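PDB 1T57: conserved Protein MTH1675 from Methanothermobacter thermautotrophicus, which is of unknown function but binds flavin mononucleotide and magnesium, with a fold related to the alpha/beta domain of pyruvate kinase. Local coordinates for residues A[141-146]-A[178-183]; A[54-59]-A[166-171]. One frame throughout, in Å; residues are numbered along the deposited sequence.

Contacts 1 and 2 show how a flavin site is built at one end of a sheet. Both are buried, and they share one sheet: strand 180-185 of contact 1 lies beside strand 168-172 of contact 2, with a probable hydrogen bond from L182 N to A170 O joining them. Contact 2 is strand against strand, a ladder of backbone bonds with apolar side chains, one of them the F55 ring, on both faces, and it buries about twice the area. Contact 1 sets the start of helix 144-158 against strand 180-185, trading regular backbone pairing for hydroxyls, a water and one CH-pi contact. Each reaches FMN: Q144 in contact 1 meets its ring system, S59 in contact 2 its phosphate.

Contact 1: A[141-146]-A[178-183]; sequences MVSQGF and ADTALV. With MG (magnesium ion), chain D; FMN (flavin mononucleotide), chain E.
F146 turns one face of its ring to the branched end of L182, whose CD2 sits 3.9 Å from the ring centroid and 18° off the normal, a CH-pi contact offset toward the rim. The side chains cross at about a right angle, and F146 CG, anti to the backbone N (chi1 -164°), brings the opposite face against V142 CB.

Three residues earlier the contact is polar: S143 is the N-cap, its OG accepting from F146 N at 3.1 Å and sharing a hydrogen bond with T180 OG1, 3.1 Å away. G145 lets T180 come close, its CA 3.6 Å from T180 OG1; a CB at this position would probably crowd that oxygen. A water accepts from G145 N and donates to D179 OD2, while D179 OD1 is hydrogen-bonded to T174 OG1 and G32 N.

Q144 OE1 accepts a nearly straight bond from FMN N3 (172°) and is also bonded to R140 NE. V142 O binds magnesium at 2.5 Å together with P204 O. Helix 144-158 thus begins against strand 180-185, with P204 of strand 196-204 packing beside S143 and T180, and D179 and T180 forming a classic beta bulge opposite G172 of strand 168-172.

Contact 2: A[54-59]-A[166-171]; sequences NFVVAS and EEVIAI. With FMN (flavin mononucleotide), chain E.
V57 lies alongside I171, both side chains pointing the same way from neighbouring parallel strands. I171 can be followed outward: its CB rests between the two methyls of V57, 3.8 Å from V57 CG1; its CG2 meets that same methyl at 3.7 Å; and its CD1, at the tip, reaches V57 CG2. V57 CG1 stands anti to the backbone N (chi1 -169°), which spreads the two methyls along the isoleucine. An alanine in place of V57 would remove both, and is likely to leave a gap beside I171 and its CD1 freer to turn.

On the same face F55 and I169 repeat the pattern, the ring meeting I169 CB obliquely through CD2 at 3.7 Å. On the other face V56 CG1 touches A170 CB at 3.8 Å.

Between the side-chain layers runs a parallel ladder: V56 gives its N-H to I169 O and takes that of I171 on its O, and A58 N ends on I171 O at 3.2 Å, almost straight (178°). At this C-terminal end, a usual place for nucleotide sites in alpha/beta folds, A58 CB packs against FMN, and in the next residue S59 OG probably donates to the phosphate oxygen O1P.

Both strands lie inside the sheet, strand 54-58 flanked by strand 75-79 and strand 168-172 by strand 180-185, while helix 36-50 covers the face of F55, I169 and I171 through A47 and V43.

Contact 1: A[141-146]-A[178-183]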
loop_
_atom_site.group_PDB
_atom_site.type_symbol
_atom_site.label_atom_id
_atom_site.label_comp_id
_atom_site.label_asym_id
_atom_site.label_seq_id
_atom_site.Cartn_x
_atom_site.Cartn_y
_atom_site.Cartn_z
HETATM N N MSE A 141 -10.966 -17.932 -0.735
HETATM C CA MSE A 141 -12.095 -18.173 0.148
HETATM C C MSE A 141 -13.058 -19.196 -0.509
HETATM O O MSE A 141 -14.008 -19.660 0.130
HETATM C CB MSE A 141 -12.848 -16.879 0.442
HETATM C CG MSE A 141 -12.003 -15.703 0.818
HETATM SE SE MSE A 141 -13.165 -14.167 0.962
HETATM C CE MSE A 141 -13.456 -13.803 -0.904
ATOM N N VAL A 142 -12.832 -19.524 -1.784
ATOM C CA VAL A 142 -13.677 -20.500 -2.474
ATOM C C VAL A 142 -12.961 -21.851 -2.443
ATOM O O VAL A 142 -13.545 -22.854 -2.100
ATOM C CB VAL A 142 -13.961 -20.134 -3.962
ATOM C CG1 VAL A 142 -14.904 -21.214 -4.584
ATOM C CG2 VAL A 142 -14.601 -18.763 -4.044
ATOM N N SER A 143 -11.688 -21.857 -2.793
ATOM C CA SER A 143 -10.894 -23.068 -2.752
ATOM C C SER A 143 -9.529 -22.618 -3.241
ATOM O O SER A 143 -9.392 -21.469 -3.653
ATOM C CB SER A 143 -11.502 -24.161 -3.661
ATOM O OG SER A 143 -11.400 -23.853 -5.038
ATOM N N GLN A 144 -8.524 -23.490 -3.186
ATOM C CA GLN A 144 -7.180 -23.133 -3.652
ATOM C C GLN A 144 -7.171 -23.135 -5.187
ATOM O O GLN A 144 -6.651 -22.224 -5.820
ATOM C CB GLN A 144 -6.130 -24.148 -3.152
ATOM C CG GLN A 144 -5.900 -24.186 -1.643
ATOM C CD GLN A 144 -5.174 -22.959 -1.143
ATOM O OE1 GLN A 144 -4.325 -22.418 -1.839
ATOM N NE2 GLN A 144 -5.490 -22.524 0.069
ATOM N N GLY A 145 -7.731 -24.186 -5.772
ATOM C CA GLY A 145 -7.786 -24.292 -7.214
ATOM C C GLY A 145 -8.528 -23.105 -7.823
ATOM O O GLY A 145 -8.167 -22.639 -8.880
ATOM N N PHE A 146 -9.540 -22.592 -7.132
ATOM C CA PHE A 146 -10.296 -21.470 -7.670
ATOM C C PHE A 146 -9.308 -20.343 -7.935
ATOM O O PHE A 146 -9.408 -19.598 -8.918
ATOM C CB PHE A 146 -11.370 -21.018 -6.673
ATOM C CG PHE A 146 -12.439 -20.131 -7.267
ATOM C CD1 PHE A 146 -13.628 -20.672 -7.720
ATOM C CD2 PHE A 146 -12.278 -18.755 -7.313
ATOM C CE1 PHE A 146 -14.645 -19.866 -8.215
ATOM C CE2 PHE A 146 -13.287 -17.936 -7.809
ATOM C CZ PHE A 146 -14.480 -18.499 -8.256
ATOM N N ALA A 178 -6.018 -32.298 -9.402
ATOM C CA ALA A 178 -7.031 -31.268 -9.573
ATOM C C ALA A 178 -8.375 -31.461 -8.835
ATOM O O ALA A 178 -8.845 -32.584 -8.626
ATOM C CB ALA A 178 -7.263 -31.054 -11.074
ATOM N N ASP A 179 -8.982 -30.348 -8.427
ATOM C CA ASP A 179 -10.269 -30.386 -7.732
ATOM C C ASP A 179 -11.146 -29.163 -8.060
ATOM O O ASP A 179 -12.248 -29.009 -7.538
ATOM C CB ASP A 179 -10.058 -30.528 -6.215
ATOM C CG ASP A 179 -9.253 -29.396 -5.618
ATOM O OD1 ASP A 179 -8.835 -29.516 -4.446
ATOM O OD2 ASP A 179 -9.033 -28.385 -6.311
ATOM N N THR A 180 -10.655 -28.302 -8.945
ATOM C CA THR A 180 -11.411 -27.127 -9.343
ATOM C C THR A 180 -11.290 -26.863 -10.822
ATOM O O THR A 180 -10.199 -26.885 -11.382
ATOM C CB THR A 180 -10.934 -25.866 -8.648
ATOM O OG1 THR A 180 -10.955 -26.055 -7.234
ATOM C CG2 THR A 180 -11.844 -24.718 -9.021
ATOM N N ALA A 181 -12.408 -26.607 -11.477
ATOM C CA ALA A 181 -12.366 -26.325 -12.908
ATOM C C ALA A 181 -13.372 -25.237 -13.123
ATOM O O ALA A 181 -14.483 -25.317 -12.616
ATOM C CB ALA A 181 -12.731 -27.555 -13.722
ATOM N N LEU A 182 -12.981 -24.224 -13.877
ATOM C CA LEU A 182 -13.854 -23.091 -14.128
ATOM C C LEU A 182 -14.019 -22.813 -15.617
ATOM O O LEU A 182 -13.197 -23.236 -16.418
ATOM C CB LEU A 182 -13.288 -21.851 -13.416
ATOM C CG LEU A 182 -13.857 -21.387 -12.062
ATOM C CD1 LEU A 182 -13.962 -22.490 -11.051
ATOM C CD2 LEU A 182 -12.938 -20.316 -11.530
ATOM N N VAL A 183 -15.108 -22.131 -15.970
ATOM C CA VAL A 183 -15.366 -21.727 -17.342
ATOM C C VAL A 183 -15.238 -20.215 -17.295
ATOM O O VAL A 183 -15.997 -19.516 -16.621
ATOM C CB VAL A 183 -16.756 -22.121 -17.793
ATOM C CG1 VAL A 183 -17.129 -21.370 -19.052
ATOM C CG2 VAL A 183 -16.776 -23.613 -18.054
HETATM MG MG MG D . -15.095 -24.289 -0.746
HETATM N N1 FMN E . -1.823 -25.544 -5.592
HETATM C C2 FMN E . -2.373 -25.019 -4.429
HETATM O O2 FMN E . -2.980 -25.735 -3.656
HETATM N N3 FMN E . -2.413 -23.678 -4.158
HETATM C C4 FMN E . -1.720 -22.800 -4.952
HETATM O O4 FMN E . -1.862 -21.585 -4.766
HETATM C C4A FMN E . -1.183 -23.294 -6.143
HETATM N N5 FMN E . -0.526 -22.440 -7.000
HETATM C C5A FMN E . -0.258 -22.876 -8.276
HETATM C C6 FMN E . 0.386 -21.995 -9.128
HETATM C C7 FMN E . 0.799 -22.394 -10.368
HETATM C C7M FMN E . 1.547 -21.387 -11.180
HETATM C C8 FMN E . 1.007 -23.752 -10.585
HETATM C C8M FMN E . 1.588 -24.247 -11.898
HETATM C C9 FMN E . 0.396 -24.659 -9.722
HETATM C C9A FMN E . -0.332 -24.233 -8.607
HETATM N N10 FMN E . -0.736 -25.150 -7.626
HETATM C C10 FMN E . -1.307 -24.655 -6.481
HETATM C "C1'" FMN E . -0.810 -26.640 -7.880
HETATM C "C2'" FMN E . -1.976 -26.929 -8.784
HETATM O "O2'" FMN E . -3.144 -26.325 -8.216
HETATM C "C3'" FMN E . -2.227 -28.416 -8.889
HETATM O "O3'" FMN E . -2.404 -28.979 -7.625
HETATM C "C4'" FMN E . -1.396 -29.289 -9.844
HETATM O "O4'" FMN E . -2.088 -30.516 -9.855
HETATM C "C5'" FMN E . -0.010 -29.827 -9.559
HETATM O "O5'" FMN E . 0.169 -30.739 -10.619
HETATM P P FMN E . 0.612 -32.285 -10.566
HETATM O O1P FMN E . 0.987 -32.660 -11.958
HETATM O O2P FMN E . -0.506 -33.218 -10.059
HETATM O O3P FMN E . 1.835 -32.351 -9.641
HETATM O O HOH W 1 -8.835 -26.116 -4.499
#

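Contact 2: A[54-59]-A[166-171]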
loop_
_atom_site.group_PDB
_atom_site.type_symbol
_atom_site.label_atom_id
_atom_site.label_comp_id
_atom_site.label_asym_id
_atom_site.label_seq_id
_atom_site.Cartn_x
_atom_site.Cartn_y
_atom_site.Cartn_z
ATOM N N ASN A 54 -10.188 -24.606 -25.761
ATOM C CA ASN A 54 -9.030 -24.017 -25.084
ATOM C C ASN A 54 -8.976 -24.420 -23.591
ATOM O O ASN A 54 -9.911 -24.167 -22.819
ATOM C CB ASN A 54 -9.074 -22.499 -25.223
ATOM C CG ASN A 54 -8.718 -22.034 -26.632
ATOM O OD1 ASN A 54 -7.540 -22.074 -27.044
ATOM N ND2 ASN A 54 -9.737 -21.595 -27.385
ATOM N N PHE A 55 -7.884 -25.063 -23.182
ATOM C CA PHE A 55 -7.765 -25.490 -21.793
ATOM C C PHE A 55 -6.448 -25.084 -21.172
ATOM O O PHE A 55 -5.398 -25.383 -21.711
ATOM C CB PHE A 55 -7.875 -27.021 -21.673
ATOM C CG PHE A 55 -9.148 -27.606 -22.207
ATOM C CD1 PHE A 55 -9.315 -27.841 -23.567
ATOM C CD2 PHE A 55 -10.188 -27.918 -21.344
ATOM C CE1 PHE A 55 -10.511 -28.397 -24.059
ATOM C CE2 PHE A 55 -11.373 -28.466 -21.823
ATOM C CZ PHE A 55 -11.537 -28.698 -23.184
ATOM N N VAL A 56 -6.503 -24.415 -20.030
ATOM C CA VAL A 56 -5.271 -24.054 -19.360
ATOM C C VAL A 56 -5.268 -24.856 -18.068
ATOM O O VAL A 56 -6.244 -24.816 -17.313
ATOM C CB VAL A 56 -5.199 -22.566 -19.058
ATOM C CG1 VAL A 56 -6.415 -22.128 -18.228
ATOM C CG2 VAL A 56 -3.883 -22.264 -18.351
ATOM N N VAL A 57 -4.188 -25.588 -17.810
ATOM C CA VAL A 57 -4.133 -26.438 -16.621
ATOM C C VAL A 57 -2.859 -26.361 -15.826
ATOM O O VAL A 57 -1.775 -26.445 -16.379
ATOM C CB VAL A 57 -4.297 -27.925 -16.980
ATOM C CG1 VAL A 57 -4.501 -28.741 -15.724
ATOM C CG2 VAL A 57 -5.439 -28.105 -17.919
ATOM N N ALA A 58 -3.004 -26.246 -14.519
ATOM C CA ALA A 58 -1.861 -26.199 -13.627
ATOM C C ALA A 58 -1.385 -27.619 -13.380
ATOM O O ALA A 58 -2.102 -28.439 -12.789
ATOM C CB ALA A 58 -2.245 -25.560 -12.307
ATOM N N SER A 59 -0.176 -27.906 -13.840
ATOM C CA SER A 59 0.416 -29.223 -13.653
ATOM C C SER A 59 1.895 -29.023 -13.395
ATOM O O SER A 59 2.685 -28.792 -14.321
ATOM C CB SER A 59 0.229 -30.103 -14.894
ATOM O OG SER A 59 0.459 -31.458 -14.545
ATOM N N GLU A 166 -12.266 -15.372 -26.307
ATOM C CA GLU A 166 -13.331 -16.329 -26.041
ATOM C C GLU A 166 -13.266 -17.086 -24.708
ATOM O O GLU A 166 -12.461 -16.778 -23.838
ATOM C CB GLU A 166 -13.377 -17.324 -27.200
ATOM C CG GLU A 166 -12.004 -17.839 -27.577
ATOM C CD GLU A 166 -11.930 -18.448 -28.982
ATOM O OE1 GLU A 166 -12.368 -19.606 -29.168
ATOM O OE2 GLU A 166 -11.437 -17.760 -29.906
ATOM N N GLU A 167 -14.133 -18.082 -24.563
ATOM C CA GLU A 167 -14.196 -18.852 -23.344
ATOM C C GLU A 167 -13.180 -19.971 -23.315
ATOM O O GLU A 167 -12.805 -20.510 -24.351
ATOM C CB GLU A 167 -15.599 -19.410 -23.141
ATOM C CG GLU A 167 -16.648 -18.328 -23.078
ATOM C CD GLU A 167 -17.991 -18.843 -22.600
ATOM O OE1 GLU A 167 -18.273 -20.053 -22.757
ATOM O OE2 GLU A 167 -18.774 -18.029 -22.073
ATOM N N VAL A 168 -12.751 -20.307 -22.101
ATOM C CA VAL A 168 -11.748 -21.325 -21.849
ATOM C C VAL A 168 -12.105 -22.072 -20.564
ATOM O O VAL A 168 -12.817 -21.540 -19.705
ATOM C CB VAL A 168 -10.349 -20.667 -21.645
ATOM C CG1 VAL A 168 -9.296 -21.727 -21.438
ATOM C CG2 VAL A 168 -10.001 -19.781 -22.828
ATOM N N ILE A 169 -11.624 -23.300 -20.425
ATOM C CA ILE A 169 -11.897 -24.055 -19.208
ATOM C C ILE A 169 -10.583 -24.045 -18.431
ATOM O O ILE A 169 -9.577 -24.501 -18.963
ATOM C CB ILE A 169 -12.299 -25.522 -19.522
ATOM C CG1 ILE A 169 -13.559 -25.549 -20.415
ATOM C CG2 ILE A 169 -12.516 -26.288 -18.224
ATOM C CD1 ILE A 169 -14.841 -26.138 -19.747
ATOM N N ALA A 170 -10.590 -23.509 -17.205
ATOM C CA ALA A 170 -9.386 -23.441 -16.361
ATOM C C ALA A 170 -9.432 -24.534 -15.297
ATOM O O ALA A 170 -10.454 -24.718 -14.662
ATOM C CB ALA A 170 -9.290 -22.073 -15.698
ATOM N N ILE A 171 -8.315 -25.232 -15.095
ATOM C CA ILE A 171 -8.239 -26.357 -14.144
ATOM C C ILE A 171 -7.140 -26.236 -13.087
ATOM O O ILE A 171 -5.951 -26.071 -13.388
ATOM C CB ILE A 171 -8.032 -27.708 -14.934
ATOM C CG1 ILE A 171 -9.271 -27.990 -15.803
ATOM C CG2 ILE A 171 -7.774 -28.869 -13.997
ATOM C CD1 ILE A 171 -9.022 -28.880 -17.066
HETATM N N1 FMN E . -1.823 -25.544 -5.592
HETATM C C2 FMN E . -2.373 -25.019 -4.429
HETATM O O2 FMN E . -2.980 -25.735 -3.656
HETATM N N3 FMN E . -2.413 -23.678 -4.158
HETATM C C4 FMN E . -1.720 -22.800 -4.952
HETATM O O4 FMN E . -1.862 -21.585 -4.766
HETATM C C4A FMN E . -1.183 -23.294 -6.143
HETATM N N5 FMN E . -0.526 -22.440 -7.000
HETATM C C5A FMN E . -0.258 -22.876 -8.276
HETATM C C6 FMN E . 0.386 -21.995 -9.128
HETATM C C7 FMN E . 0.799 -22.394 -10.368
HETATM C C7M FMN E . 1.547 -21.387 -11.180
HETATM C C8 FMN E . 1.007 -23.752 -10.585
HETATM C C8M FMN E . 1.588 -24.247 -11.898
HETATM C C9 FMN E . 0.396 -24.659 -9.722
HETATM C C9A FMN E . -0.332 -24.233 -8.607
HETATM N N10 FMN E . -0.736 -25.150 -7.626
HETATM C C10 FMN E . -1.307 -24.655 -6.481
HETATM C "C1'" FMN E . -0.810 -26.640 -7.880
HETATM C "C2'" FMN E . -1.976 -26.929 -8.784
HETATM O "O2'" FMN E . -3.144 -26.325 -8.216
HETATM C "C3'" FMN E . -2.227 -28.416 -8.889
HETATM O "O3'" FMN E . -2.404 -28.979 -7.625
HETATM C "C4'" FMN E . -1.396 -29.289 -9.844
HETATM O "O4'" FMN E . -2.088 -30.516 -9.855
HETATM C "C5'" FMN E . -0.010 -29.827 -9.559
HETATM O "O5'" FMN E . 0.169 -30.739 -10.619
HETATM P P FMN E . 0.612 -32.285 -10.566
HETATM O O1P FMN E . 0.987 -32.660 -11.958
HETATM O O2P FMN E . -0.506 -33.218 -10.059
HETATM O O3P FMN E . 1.835 -32.351 -9.641
#